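Local atomic coordinates of putative archaeal ammonia monooxygenase subunit B (Candidatus Nitrosocaldus yellowstonii, PDB entry 4O65), a protein that carries a copper-binding cupredoxin domain and is probably a subunit of the membrane monooxygenase that oxidises ammonia. Residues A[26-31]-A[149-154]; A[65-70]-A[108-113]; A[73-78]-A[102-107]; A[90-95]-A[118-123]. All coordinates share one frame; numbering follows the deposited sequence.

Contact 1: A[26-31]-A[149-154]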
loop_
_atom_site.group_PDB
_atom_site.type_symbol
_atom_site.label_atom_id
_atom_site.label_comp_id
_atom_site.label_asym_id
_atom_site.label_seq_id
_atom_site.Cartn_x
_atom_site.Cartn_y
_atom_site.Cartn_z
ATOM N N THR A 26 -2.624 -1.391 14.111
ATOM C CA THR A 26 -3.033 -2.453 13.149
ATOM C C THR A 26 -4.517 -2.419 12.867
ATOM O O THR A 26 -5.295 -1.826 13.649
ATOM C CB THR A 26 -2.682 -3.848 13.680
ATOM O OG1 THR A 26 -3.348 -4.020 14.929
ATOM C CG2 THR A 26 -1.152 -3.995 13.941
ATOM N N LYS A 27 -4.948 -3.077 11.795
ATOM C CA LYS A 27 -6.383 -3.183 11.493
ATOM C C LYS A 27 -7.104 -3.863 12.665
ATOM O O LYS A 27 -8.171 -3.399 13.117
ATOM C CB LYS A 27 -6.612 -4.018 10.215
ATOM C CG LYS A 27 -8.050 -3.910 9.724
ATOM C CD LYS A 27 -8.471 -4.958 8.675
ATOM C CE LYS A 27 -7.732 -4.937 7.353
ATOM N NZ LYS A 27 -8.431 -5.927 6.432
ATOM N N ALA A 28 -6.499 -4.930 13.198
ATOM C CA ALA A 28 -7.107 -5.573 14.377
ATOM C C ALA A 28 -7.220 -4.639 15.598
ATOM O O ALA A 28 -8.257 -4.668 16.327
ATOM C CB ALA A 28 -6.374 -6.888 14.723
ATOM N N GLU A 29 -6.149 -3.867 15.866
ATOM C CA GLU A 29 -6.179 -2.954 17.035
ATOM C C GLU A 29 -7.297 -1.903 16.827
ATOM O O GLU A 29 -8.032 -1.576 17.773
ATOM C CB GLU A 29 -4.849 -2.229 17.233
ATOM C CG GLU A 29 -4.748 -1.454 18.556
ATOM C CD GLU A 29 -4.802 -2.348 19.793
ATOM O OE1 GLU A 29 -5.230 -1.818 20.820
ATOM O OE2 GLU A 29 -4.430 -3.555 19.760
ATOM N N PHE A 30 -7.437 -1.441 15.592
ATOM C CA PHE A 30 -8.511 -0.486 15.276
ATOM C C PHE A 30 -9.901 -1.118 15.438
ATOM O O PHE A 30 -10.788 -0.510 16.056
ATOM C CB PHE A 30 -8.388 0.083 13.858
ATOM C CG PHE A 30 -9.546 0.973 13.510
ATOM C CD1 PHE A 30 -9.657 2.257 14.072
ATOM C CD2 PHE A 30 -10.544 0.512 12.623
ATOM C CE1 PHE A 30 -10.738 3.092 13.748
ATOM C CE2 PHE A 30 -11.629 1.355 12.299
ATOM C CZ PHE A 30 -11.702 2.645 12.854
ATOM N N ALA A 31 -10.053 -2.347 14.964
ATOM C CA ALA A 31 -11.336 -3.086 15.143
ATOM C C ALA A 31 -11.670 -3.270 16.614
ATOM O O ALA A 31 -12.826 -3.076 17.052
ATOM C CB ALA A 31 -11.271 -4.432 14.446
ATOM N N GLU A 149 1.691 0.006 15.843
ATOM C CA GLU A 149 1.482 -0.632 17.158
ATOM C C GLU A 149 0.189 -1.413 17.183
ATOM O O GLU A 149 -0.714 -1.200 16.375
ATOM C CB GLU A 149 1.424 0.425 18.250
ATOM C CG GLU A 149 2.668 1.277 18.284
ATOM C CD GLU A 149 2.607 2.271 19.413
ATOM O OE1 GLU A 149 1.825 3.246 19.347
ATOM O OE2 GLU A 149 3.343 2.069 20.381
ATOM N N GLY A 150 0.077 -2.312 18.142
ATOM C CA GLY A 150 -1.217 -2.980 18.323
ATOM C C GLY A 150 -1.217 -4.458 18.040
ATOM O O GLY A 150 -0.201 -5.040 17.610
ATOM N N GLU A 151 -2.362 -5.088 18.280
ATOM C CA GLU A 151 -2.378 -6.552 18.199
ATOM C C GLU A 151 -2.259 -7.015 16.758
ATOM O O GLU A 151 -2.712 -6.329 15.796
ATOM C CB GLU A 151 -3.596 -7.138 18.910
ATOM C CG GLU A 151 -4.882 -6.860 18.200
ATOM C CD GLU A 151 -6.097 -7.280 19.027
ATOM O OE1 GLU A 151 -5.967 -7.590 20.233
ATOM O OE2 GLU A 151 -7.189 -7.290 18.450
ATOM N N PRO A 152 -1.631 -8.180 16.564
ATOM C CA PRO A 152 -1.519 -8.749 15.221
ATOM C C PRO A 152 -2.893 -8.990 14.620
ATOM O O PRO A 152 -3.806 -9.406 15.330
ATOM C CB PRO A 152 -0.799 -10.107 15.471
ATOM C CG PRO A 152 -0.032 -9.844 16.707
ATOM C CD PRO A 152 -0.920 -8.989 17.586
ATOM N N THR A 153 -3.057 -8.763 13.329
ATOM C CA THR A 153 -4.329 -9.003 12.654
ATOM C C THR A 153 -4.309 -10.472 12.172
ATOM O O THR A 153 -3.393 -10.906 11.430
ATOM C CB THR A 153 -4.538 -8.054 11.467
ATOM O OG1 THR A 153 -4.351 -6.719 11.946
ATOM C CG2 THR A 153 -5.945 -8.187 10.847
ATOM N N GLU A 154 -5.346 -11.196 12.538
ATOM C CA GLU A 154 -5.477 -12.604 12.137
ATOM C C GLU A 154 -5.817 -12.747 10.656
ATOM O O GLU A 154 -6.365 -11.827 9.988
ATOM C CB GLU A 154 -6.571 -13.266 12.992
ATOM C CG GLU A 154 -7.969 -12.787 12.565
ATOM C CD GLU A 154 -9.107 -13.182 13.508
ATOM O OE1 GLU A 154 -10.106 -13.748 13.023
ATOM O OE2 GLU A 154 -9.029 -12.928 14.730
#

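Contact 2: A[65-70]-A[108-113]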
loop_
_atom_site.group_PDB
_atom_site.type_symbol
_atom_site.label_atom_id
_atom_site.label_comp_id
_atom_site.label_asym_id
_atom_site.label_seq_id
_atom_site.Cartn_x
_atom_site.Cartn_y
_atom_site.Cartn_z
ATOM N N ARG A 65 4.378 11.159 -7.882
ATOM C CA ARG A 65 4.162 11.273 -9.301
ATOM C C ARG A 65 5.220 10.381 -9.940
ATOM O O ARG A 65 6.339 10.315 -9.430
ATOM C CB ARG A 65 4.452 12.732 -9.802
ATOM C CG ARG A 65 3.595 13.867 -9.261
ATOM C CD ARG A 65 3.994 15.224 -9.982
ATOM N NE ARG A 65 5.442 15.467 -9.735
ATOM C CZ ARG A 65 6.352 15.898 -10.625
ATOM N NH1 ARG A 65 6.017 16.219 -11.882
ATOM N NH2 ARG A 65 7.618 16.055 -10.248
ATOM N N LEU A 66 4.825 9.658 -10.989
ATOM C CA LEU A 66 5.768 8.809 -11.762
ATOM C C LEU A 66 6.119 9.615 -12.994
ATOM O O LEU A 66 5.223 10.104 -13.715
ATOM C CB LEU A 66 5.091 7.520 -12.175
ATOM C CG LEU A 66 4.463 6.782 -11.003
ATOM C CD1 LEU A 66 3.683 5.547 -11.500
ATOM C CD2 LEU A 66 5.537 6.321 -9.994
ATOM N N VAL A 67 7.415 9.828 -13.183
ATOM C CA VAL A 67 7.857 10.733 -14.258
ATOM C C VAL A 67 8.746 9.992 -15.233
ATOM O O VAL A 67 9.864 9.520 -14.897
ATOM C CB VAL A 67 8.579 11.952 -13.667
ATOM C CG1 VAL A 67 9.074 12.865 -14.819
ATOM C CG2 VAL A 67 7.663 12.674 -12.692
ATOM N N SER A 68 8.265 9.859 -16.466
ATOM C CA SER A 68 8.988 9.055 -17.482
ATOM C C SER A 68 10.138 9.816 -18.110
ATOM O O SER A 68 9.987 10.986 -18.454
ATOM C CB SER A 68 8.011 8.626 -18.599
ATOM O OG SER A 68 8.693 8.070 -19.728
ATOM N N GLN A 69 11.286 9.145 -18.247
ATOM C CA GLN A 69 12.459 9.674 -18.921
ATOM C C GLN A 69 12.765 8.956 -20.220
ATOM O O GLN A 69 13.827 9.175 -20.838
ATOM C CB GLN A 69 13.641 9.620 -17.956
ATOM C CG GLN A 69 13.270 10.413 -16.687
ATOM C CD GLN A 69 14.429 10.685 -15.765
ATOM O OE1 GLN A 69 15.055 9.749 -15.211
ATOM N NE2 GLN A 69 14.729 11.975 -15.577
ATOM N N VAL A 70 11.825 8.152 -20.696
ATOM C CA VAL A 70 12.052 7.395 -21.950
ATOM C C VAL A 70 11.105 7.905 -23.055
ATOM O O VAL A 70 10.119 8.590 -22.791
ATOM C CB VAL A 70 11.843 5.862 -21.791
ATOM C CG1 VAL A 70 12.744 5.278 -20.694
ATOM C CG2 VAL A 70 10.414 5.574 -21.443
ATOM N N GLY A 108 7.776 10.220 -21.772
ATOM C CA GLY A 108 8.125 11.570 -21.387
ATOM C C GLY A 108 7.066 12.273 -20.540
ATOM O O GLY A 108 7.184 13.477 -20.296
ATOM N N GLY A 109 6.044 11.533 -20.114
ATOM C CA GLY A 109 4.887 12.110 -19.409
ATOM C C GLY A 109 4.936 11.771 -17.923
ATOM O O GLY A 109 5.984 11.362 -17.395
ATOM N N GLU A 110 3.821 12.034 -17.244
ATOM C CA GLU A 110 3.769 12.042 -15.761
ATOM C C GLU A 110 2.490 11.307 -15.407
ATOM O O GLU A 110 1.443 11.550 -16.045
ATOM C CB GLU A 110 3.626 13.498 -15.231
ATOM C CG GLU A 110 4.838 14.235 -14.613
ATOM C CD GLU A 110 5.517 15.284 -15.519
ATOM O OE1 GLU A 110 5.722 14.986 -16.715
ATOM O OE2 GLU A 110 5.885 16.410 -15.061
ATOM N N VAL A 111 2.534 10.477 -14.353
ATOM C CA VAL A 111 1.331 9.787 -13.879
ATOM C C VAL A 111 1.294 10.058 -12.343
ATOM O O VAL A 111 2.158 9.535 -11.601
ATOM C CB VAL A 111 1.399 8.258 -14.181
ATOM C CG1 VAL A 111 0.222 7.508 -13.544
ATOM C CG2 VAL A 111 1.334 8.040 -15.704
ATOM N N PRO A 112 0.296 10.839 -11.863
ATOM C CA PRO A 112 0.150 10.935 -10.386
ATOM C C PRO A 112 -0.313 9.612 -9.848
ATOM O O PRO A 112 -1.063 8.871 -10.543
ATOM C CB PRO A 112 -0.947 12.029 -10.167
ATOM C CG PRO A 112 -1.541 12.264 -11.517
ATOM C CD PRO A 112 -0.587 11.778 -12.597
ATOM N N TYR A 113 0.145 9.254 -8.642
ATOM C CA TYR A 113 -0.326 7.969 -8.050
ATOM C C TYR A 113 -0.767 8.183 -6.612
ATOM O O TYR A 113 -0.319 9.140 -5.936
ATOM C CB TYR A 113 0.789 6.881 -8.141
ATOM C CG TYR A 113 1.934 7.077 -7.169
ATOM C CD1 TYR A 113 1.901 6.496 -5.892
ATOM C CD2 TYR A 113 3.114 7.739 -7.577
ATOM C CE1 TYR A 113 2.964 6.701 -4.977
ATOM C CE2 TYR A 113 4.175 7.906 -6.712
ATOM C CZ TYR A 113 4.111 7.364 -5.434
ATOM O OH TYR A 113 5.175 7.558 -4.612
#

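Contact 3: A[73-78]-A[102-107]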
loop_
_atom_site.group_PDB
_atom_site.type_symbol
_atom_site.label_atom_id
_atom_site.label_comp_id
_atom_site.label_asym_id
_atom_site.label_seq_id
_atom_site.Cartn_x
_atom_site.Cartn_y
_atom_site.Cartn_z
ATOM N N ASP A 73 5.879 4.843 -24.524
ATOM C CA ASP A 73 5.004 4.377 -23.443
ATOM C C ASP A 73 5.528 3.093 -22.800
ATOM O O ASP A 73 6.097 2.214 -23.479
ATOM C CB ASP A 73 3.595 4.106 -23.956
ATOM C CG ASP A 73 2.896 5.373 -24.449
ATOM O OD1 ASP A 73 3.451 6.502 -24.361
ATOM O OD2 ASP A 73 1.751 5.218 -24.936
ATOM N N LEU A 74 5.391 3.048 -21.483
ATOM C CA LEU A 74 5.734 1.858 -20.688
ATOM C C LEU A 74 4.552 1.359 -19.929
ATOM O O LEU A 74 3.664 2.155 -19.540
ATOM C CB LEU A 74 6.815 2.218 -19.639
ATOM C CG LEU A 74 8.165 2.636 -20.222
ATOM C CD1 LEU A 74 9.088 3.148 -19.127
ATOM C CD2 LEU A 74 8.850 1.449 -20.913
ATOM N N ASN A 75 4.567 0.059 -19.640
ATOM C CA ASN A 75 3.566 -0.561 -18.753
ATOM C C ASN A 75 4.195 -0.795 -17.381
ATOM O O ASN A 75 5.361 -1.152 -17.310
ATOM C CB ASN A 75 3.094 -1.916 -19.282
ATOM C CG ASN A 75 2.293 -1.746 -20.530
ATOM O OD1 ASN A 75 1.656 -0.723 -20.682
ATOM N ND2 ASN A 75 2.403 -2.685 -21.463
ATOM N N ALA A 76 3.412 -0.549 -16.344
ATOM C CA ALA A 76 3.925 -0.620 -14.975
ATOM C C ALA A 76 2.863 -0.998 -13.955
ATOM O O ALA A 76 1.652 -0.879 -14.200
ATOM C CB ALA A 76 4.557 0.724 -14.618
ATOM N N TRP A 77 3.329 -1.452 -12.778
ATOM C CA TRP A 77 2.456 -1.597 -11.611
ATOM C C TRP A 77 3.202 -1.098 -10.376
ATOM O O TRP A 77 4.444 -0.953 -10.385
ATOM C CB TRP A 77 2.006 -3.041 -11.437
ATOM C CG TRP A 77 3.107 -4.065 -11.288
ATOM C CD1 TRP A 77 3.580 -4.654 -10.109
ATOM C CD2 TRP A 77 3.838 -4.709 -12.371
ATOM N NE1 TRP A 77 4.580 -5.562 -10.400
ATOM C CE2 TRP A 77 4.764 -5.643 -11.747
ATOM C CE3 TRP A 77 3.853 -4.564 -13.763
ATOM C CZ2 TRP A 77 5.657 -6.411 -12.506
ATOM C CZ3 TRP A 77 4.758 -5.345 -14.512
ATOM C CH2 TRP A 77 5.626 -6.247 -13.884
ATOM N N ILE A 78 2.423 -0.756 -9.344
ATOM C CA ILE A 78 2.961 -0.099 -8.202
ATOM C C ILE A 78 2.621 -0.857 -6.924
ATOM O O ILE A 78 1.576 -1.492 -6.841
ATOM C CB ILE A 78 2.407 1.336 -8.192
ATOM C CG1 ILE A 78 3.083 2.190 -7.150
ATOM C CG2 ILE A 78 0.859 1.395 -8.079
ATOM C CD1 ILE A 78 3.004 3.629 -7.679
ATOM N N VAL A 102 -2.094 -3.348 -14.171
ATOM C CA VAL A 102 -0.988 -2.712 -14.914
ATOM C C VAL A 102 -1.551 -1.424 -15.532
ATOM O O VAL A 102 -2.736 -1.372 -15.950
ATOM C CB VAL A 102 -0.492 -3.685 -15.992
ATOM C CG1 VAL A 102 0.548 -3.073 -16.869
ATOM C CG2 VAL A 102 0.028 -4.978 -15.360
ATOM N N PHE A 103 -0.751 -0.366 -15.590
ATOM C CA PHE A 103 -1.199 0.862 -16.262
ATOM C C PHE A 103 -0.124 1.400 -17.188
ATOM O O PHE A 103 1.048 0.944 -17.140
ATOM C CB PHE A 103 -1.622 1.912 -15.244
ATOM C CG PHE A 103 -0.548 2.216 -14.231
ATOM C CD1 PHE A 103 0.427 3.190 -14.518
ATOM C CD2 PHE A 103 -0.494 1.530 -13.019
ATOM C CE1 PHE A 103 1.450 3.455 -13.609
ATOM C CE2 PHE A 103 0.547 1.800 -12.091
ATOM C CZ PHE A 103 1.492 2.795 -12.400
ATOM N N THR A 104 -0.477 2.394 -18.013
ATOM C CA THR A 104 0.486 2.961 -18.945
ATOM C C THR A 104 1.123 4.223 -18.403
ATOM O O THR A 104 0.424 5.108 -17.870
ATOM C CB THR A 104 -0.185 3.326 -20.292
ATOM O OG1 THR A 104 -0.717 2.120 -20.837
ATOM C CG2 THR A 104 0.827 3.924 -21.285
ATOM N N ILE A 105 2.434 4.327 -18.600
ATOM C CA ILE A 105 3.108 5.565 -18.321
ATOM C C ILE A 105 3.527 6.175 -19.646
ATOM O O ILE A 105 4.341 5.596 -20.363
ATOM C CB ILE A 105 4.355 5.366 -17.423
ATOM C CG1 ILE A 105 3.919 4.711 -16.113
ATOM C CG2 ILE A 105 4.994 6.733 -17.142
ATOM C CD1 ILE A 105 5.078 4.334 -15.218
ATOM N N PRO A 106 2.914 7.315 -20.016
ATOM C CA PRO A 106 3.200 7.810 -21.365
ATOM C C PRO A 106 4.643 8.235 -21.486
ATOM O O PRO A 106 5.215 8.780 -20.556
ATOM C CB PRO A 106 2.304 9.066 -21.522
ATOM C CG PRO A 106 1.427 9.108 -20.320
ATOM C CD PRO A 106 1.894 8.109 -19.297
ATOM N N GLY A 107 5.201 8.030 -22.657
ATOM C CA GLY A 107 6.551 8.488 -22.963
ATOM C C GLY A 107 6.809 9.953 -22.651
ATOM O O GLY A 107 6.123 10.836 -23.161
HETATM O O HOH W 1 -1.268 -0.728 -19.372
#

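Contact 4: A[90-95]-A[118-123]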
loop_
_atom_site.group_PDB
_atom_site.type_symbol
_atom_site.label_atom_id
_atom_site.label_comp_id
_atom_site.label_asym_id
_atom_site.label_seq_id
_atom_site.Cartn_x
_atom_site.Cartn_y
_atom_site.Cartn_z
ATOM N N ARG A 90 2.187 -8.090 5.767
ATOM C CA ARG A 90 2.142 -7.208 6.930
ATOM C C ARG A 90 1.303 -5.971 6.645
ATOM O O ARG A 90 0.945 -5.265 7.596
ATOM C CB ARG A 90 3.538 -6.854 7.424
ATOM C CG ARG A 90 4.005 -8.117 8.194
ATOM C CD ARG A 90 5.479 -8.352 8.352
ATOM N NE ARG A 90 6.020 -7.566 9.446
ATOM C CZ ARG A 90 5.985 -7.891 10.737
ATOM N NH1 ARG A 90 5.412 -9.023 11.139
ATOM N NH2 ARG A 90 6.535 -7.059 11.625
ATOM N N TRP A 91 1.046 -5.730 5.346
ATOM C CA TRP A 91 0.228 -4.587 4.835
ATOM C C TRP A 91 -0.742 -5.121 3.833
ATOM O O TRP A 91 -0.473 -6.169 3.226
ATOM C CB TRP A 91 1.129 -3.570 4.121
ATOM C CG TRP A 91 2.051 -2.861 5.084
ATOM C CD1 TRP A 91 3.249 -3.332 5.605
ATOM C CD2 TRP A 91 1.820 -1.590 5.733
ATOM N NE1 TRP A 91 3.795 -2.448 6.497
ATOM C CE2 TRP A 91 2.991 -1.353 6.612
ATOM C CE3 TRP A 91 0.810 -0.635 5.674
ATOM C CZ2 TRP A 91 3.119 -0.213 7.388
ATOM C CZ3 TRP A 91 0.962 0.528 6.440
ATOM C CH2 TRP A 91 2.087 0.741 7.281
ATOM N N GLU A 92 -1.869 -4.445 3.638
ATOM C CA GLU A 92 -2.879 -4.864 2.680
ATOM C C GLU A 92 -3.260 -3.659 1.824
ATOM O O GLU A 92 -3.519 -2.588 2.386
ATOM C CB GLU A 92 -4.096 -5.289 3.509
ATOM C CG GLU A 92 -5.275 -5.783 2.725
ATOM C CD GLU A 92 -6.230 -6.423 3.688
ATOM O OE1 GLU A 92 -7.048 -5.699 4.281
ATOM O OE2 GLU A 92 -6.055 -7.633 3.930
ATOM N N PHE A 93 -3.387 -3.814 0.498
ATOM C CA PHE A 93 -3.953 -2.733 -0.307
ATOM C C PHE A 93 -5.438 -2.517 -0.042
ATOM O O PHE A 93 -6.222 -3.467 0.157
ATOM C CB PHE A 93 -3.655 -2.833 -1.826
ATOM C CG PHE A 93 -2.348 -2.177 -2.208
ATOM C CD1 PHE A 93 -2.293 -0.800 -2.460
ATOM C CD2 PHE A 93 -1.152 -2.911 -2.206
ATOM C CE1 PHE A 93 -1.097 -0.176 -2.779
ATOM C CE2 PHE A 93 0.055 -2.288 -2.524
ATOM C CZ PHE A 93 0.082 -0.921 -2.802
ATOM N N ILE A 94 -5.797 -1.247 0.014
ATOM C CA ILE A 94 -7.175 -0.837 0.053
ATOM C C ILE A 94 -7.527 -0.328 -1.351
ATOM O O ILE A 94 -8.599 -0.663 -1.875
ATOM C CB ILE A 94 -7.437 0.267 1.100
ATOM C CG1 ILE A 94 -7.249 -0.305 2.511
ATOM C CG2 ILE A 94 -8.832 0.921 0.874
ATOM C CD1 ILE A 94 -7.114 0.770 3.587
ATOM N N SER A 95 -6.656 0.509 -1.936
ATOM C CA SER A 95 -6.919 1.062 -3.221
ATOM C C SER A 95 -5.628 1.591 -3.856
ATOM O O SER A 95 -4.603 1.803 -3.197
ATOM C CB SER A 95 -7.991 2.172 -3.163
ATOM O OG SER A 95 -7.524 3.319 -2.451
ATOM N N SER A 118 -3.783 -0.737 4.481
ATOM C CA SER A 118 -4.058 -1.034 5.879
ATOM C C SER A 118 -2.826 -1.724 6.495
ATOM O O SER A 118 -2.281 -2.693 5.912
ATOM C CB SER A 118 -5.236 -2.013 5.956
ATOM O OG SER A 118 -5.371 -2.389 7.310
ATOM N N ALA A 119 -2.330 -1.212 7.617
ATOM C CA ALA A 119 -1.285 -1.933 8.362
ATOM C C ALA A 119 -1.906 -3.129 9.061
ATOM O O ALA A 119 -2.869 -2.975 9.854
ATOM C CB ALA A 119 -0.683 -1.006 9.419
ATOM N N LEU A 120 -1.341 -4.318 8.836
ATOM C CA LEU A 120 -1.902 -5.549 9.476
ATOM C C LEU A 120 -1.155 -6.015 10.726
ATOM O O LEU A 120 -1.765 -6.589 11.682
ATOM C CB LEU A 120 -1.939 -6.694 8.450
ATOM C CG LEU A 120 -2.720 -6.475 7.172
ATOM C CD1 LEU A 120 -2.624 -7.711 6.268
ATOM C CD2 LEU A 120 -4.187 -6.176 7.490
ATOM N N GLU A 121 0.158 -5.774 10.779
ATOM C CA GLU A 121 0.959 -6.374 11.849
ATOM C C GLU A 121 1.888 -5.358 12.455
ATOM O O GLU A 121 2.405 -4.442 11.722
ATOM C CB GLU A 121 1.753 -7.605 11.297
ATOM C CG GLU A 121 0.913 -8.529 10.424
ATOM C CD GLU A 121 -0.195 -9.254 11.198
ATOM O OE1 GLU A 121 -0.114 -9.302 12.437
ATOM O OE2 GLU A 121 -1.136 -9.783 10.560
ATOM N N PRO A 122 2.104 -5.457 13.772
ATOM C CA PRO A 122 2.912 -4.477 14.460
ATOM C C PRO A 122 4.392 -4.573 14.022
ATOM O O PRO A 122 4.849 -5.653 13.596
ATOM C CB PRO A 122 2.727 -4.840 15.946
ATOM C CG PRO A 122 2.578 -6.293 15.913
ATOM C CD PRO A 122 1.666 -6.523 14.709
ATOM N N GLY A 123 5.074 -3.439 14.073
ATOM C CA GLY A 123 6.480 -3.410 13.744
ATOM C C GLY A 123 6.909 -2.022 13.317
ATOM O O GLY A 123 6.102 -1.095 13.238
#

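Contact 1: A[26-31]-A[149-154]
Thr-26 OG1 is gripped twice. It donates to Glu-151 O in a short 2.5 Å bond lying in the plane of that carbonyl, and it accepts from Glu-29 N at 3.0 Å, so one hydroxyl caps the start of helix 27-35 and ties it to the chain that follows strand 137-149. With chi1 at 59°, OG1 stands between the backbone N and carbonyl carbon of its own residue, turned to the first turn of the helix. Glu-29 returns the favour: its chain bends at chi2 (64°) and OE2 takes Glu-151 N at 3.0 Å, on the anti side of the carboxylate, while OE1 pairs with Arg-33. A second first-turn amide, Ala-28 N, is met by Thr-153 OG1 at 3.1 Å; that hydroxyl also bonds Leu-120 O, placing it between helix and neighbouring loop. Ala-28 CB sits against this oxygen and reaches the CG of Glu-151 at 3.8 Å. Gly-150 passes close to Glu-29, its CA 3.9 Å from Glu-29 CB, an approach that leaves no room for a side chain. Thr-26 N closes the set on Glu-149 O. Glu-149 also pairs by backbone with Leu-24, so the edge of the five-stranded sheet runs straight into the helix start, while Lys-27 reaches across to Glu-92 and Asp-47 and the Thr-153 side chain packs on Leu-43 of helix 40-47.

Contact 2: A[65-70]-A[108-113]
The guanidinium of Arg-65 meets Glu-110 at its edge: NH1 forms a salt bridge to OE2, 3.2 Å away and in the guanidinium plane, with the carboxylate turned 63° from it. Over one face of the group, offset to the rim, lies CG2 of Val-67. The same CG2 rests on Glu-110 CG at 3.8 Å, so Arg-65, Val-67 and Glu-110 share one side of the sheet, while NH2 goes on to Glu-15 and Asp-16. The Tyr-113 ring meets the CD2 of Leu-66 obliquely, CD2 to CD2 at 3.7 Å, the two side chains crossing at about a right angle; CE2 of the same ring comes to 3.5 Å from Arg-65 N. The Tyr-113 hydroxyl bonds Thr-129. In the backbone, Leu-66 and Val-111 form an antiparallel hydrogen-bonded pair, Leu-66 N to Val-111 O at 2.7 Å and Val-111 N to Leu-66 O at 2.8 Å. Past it, Ser-68 N reaches Gly-109 O, and Ser-68 OG accepts both Val-70 N, an ST turn, and Gly-108 N at 3.1 Å, tying the two strand ends together. Strand 59-68 runs between 12-19 and 110-119 in the four-stranded sheet of the cupredoxin sandwich. Leu-66 and Val-111 turn inward onto Phe-103 and Ile-105 of the facing sheet, and the Tyr-113 side chain comes within about 8 Å of that of the copper ligand His-128.

Contact 3: A[73-78]-A[102-107]
Ala-76 and Phe-103 form a hydrogen-bonded antiparallel pair in which one carbonyl, Ala-76 O, serves both the backbone and the ring of Phe-103: it accepts Phe-103 N at 2.8 Å and also lies over one face of the ring, nearest CD2 at 3.4 Å and offset toward the rim. The chi1 of 55° sets CG of Phe-103 between the backbone N and the carbonyl carbon. The ring's CE2 lies 3.9 Å from Trp-77 CA, and at the ring edge, near its plane, Ile-78 CG2 touches CE2 at 4.0 Å. Next along this face Ala-76 CB meets the CD1 of Ile-105 at 3.7 Å, and the Leu-74 and Ile-105 backbones form a second hydrogen-bonded pair, with Ile-105 N to Leu-74 O at 2.7 Å.

On the other face are Asn-75 and Thr-104, a non-hydrogen-bonded pair. Their tips, OD1 and OG1, are joined through a water, which donates to Asn-75 OD1, and Asn-75 CB packs on Val-102 CG1 at 3.7 Å. Farther out, at the Asp-73 end, Asp-73 OD1 accepts Gly-107 N at 2.9 Å, from the anti side and 21° out of the carboxylate plane. This bond joins the start of 73-78 to the chain just after strand 103-105. At the other end, Trp-77 lies side by side with Val-102.

Strand 103-105 is the outermost of the five-stranded sheet, with 74-81 between it and 123-133. The Ala-76 face turns into the sandwich: Ala-76 touches Leu-131 of the adjacent strand 123-133, while Ile-78 meets Leu-115 and Ile-105 meets Val-12 of the facing sheet.

Contact 4: A[90-95]-A[118-123]
Trp-91 lays its indole over Ala-119. From CB, 4.0 Å from Ser-118 O, the side chain leaves with CG anti to its carbonyl carbon (chi1 -68°). The six-membered ring then spreads across the neighbouring strand: CE3 lies 3.6 Å from Ala-119 CA, CZ3 is 3.7 Å from Ala-119 CB, and CH2 follows on the same methyl at 3.9 Å. Ala-119 CB stands over the face of that ring, 20° off its normal, a CH-pi contact, while Ala-119 CA is over the ring system nearer the rim. Tyr-125 meets the indole edge-to-face, and the Trp-91 side chain lies about 11 Å from the copper ion.

The backbones below run antiparallel. Trp-91 and Ala-119 are a non-hydrogen-bonded pair, and Glu-92 and Ser-118 a hydrogen-bonded one, with Ser-118 N to Glu-92 O at 2.8 Å. Beyond the end of strand 110-119, Arg-90 O accepts Leu-120 N at 2.8 Å and, weakly, Glu-121 N. Arg-90 crosses Glu-121 at about a right angle; Glu-121 CB sits over one face of the guanidinium, and the CG atoms touch at 3.8 Å. On the face of the sheet that carries Glu-92 and Ser-118, Glu-92 CB meets Leu-120 CD1, and Ser-118 OG bonds Asp-58.

Strand 91-97 is the edge of the four-stranded sheet beside 110-119, and a classic beta bulge at Ile-94 and Ser-95 faces Cys-116, the partner of Cys-51 in a disulfide. Trp-91 packs into the sandwich on Ile-146 and Val-148 of strand 137-149, and Leu-120 lies against Lys-27 of helix 27-35.

In the fold
Going from the N terminus, contact 1 opens at helix 27-35 and closes only at 149-154, so it encloses the other three. Contact 2 starts at 65-70 and closes at 108-113; contact 3, joining 73-78 with 102-107, lies wholly within it, about 9 Å between centres. Contact 4 crosses both: 90-95 falls inside their spans, but its partner 118-123 comes after them. Contacts 2 and 4 share strand 110-119 in the four-stranded sheet, and contact 3 builds the edge of the facing one, touching contact 2 across the sandwich. Contact 1 touches contact 4 but neither of the others, and itself lies on the opposite side of the chain's centre from contacts 2 and 3.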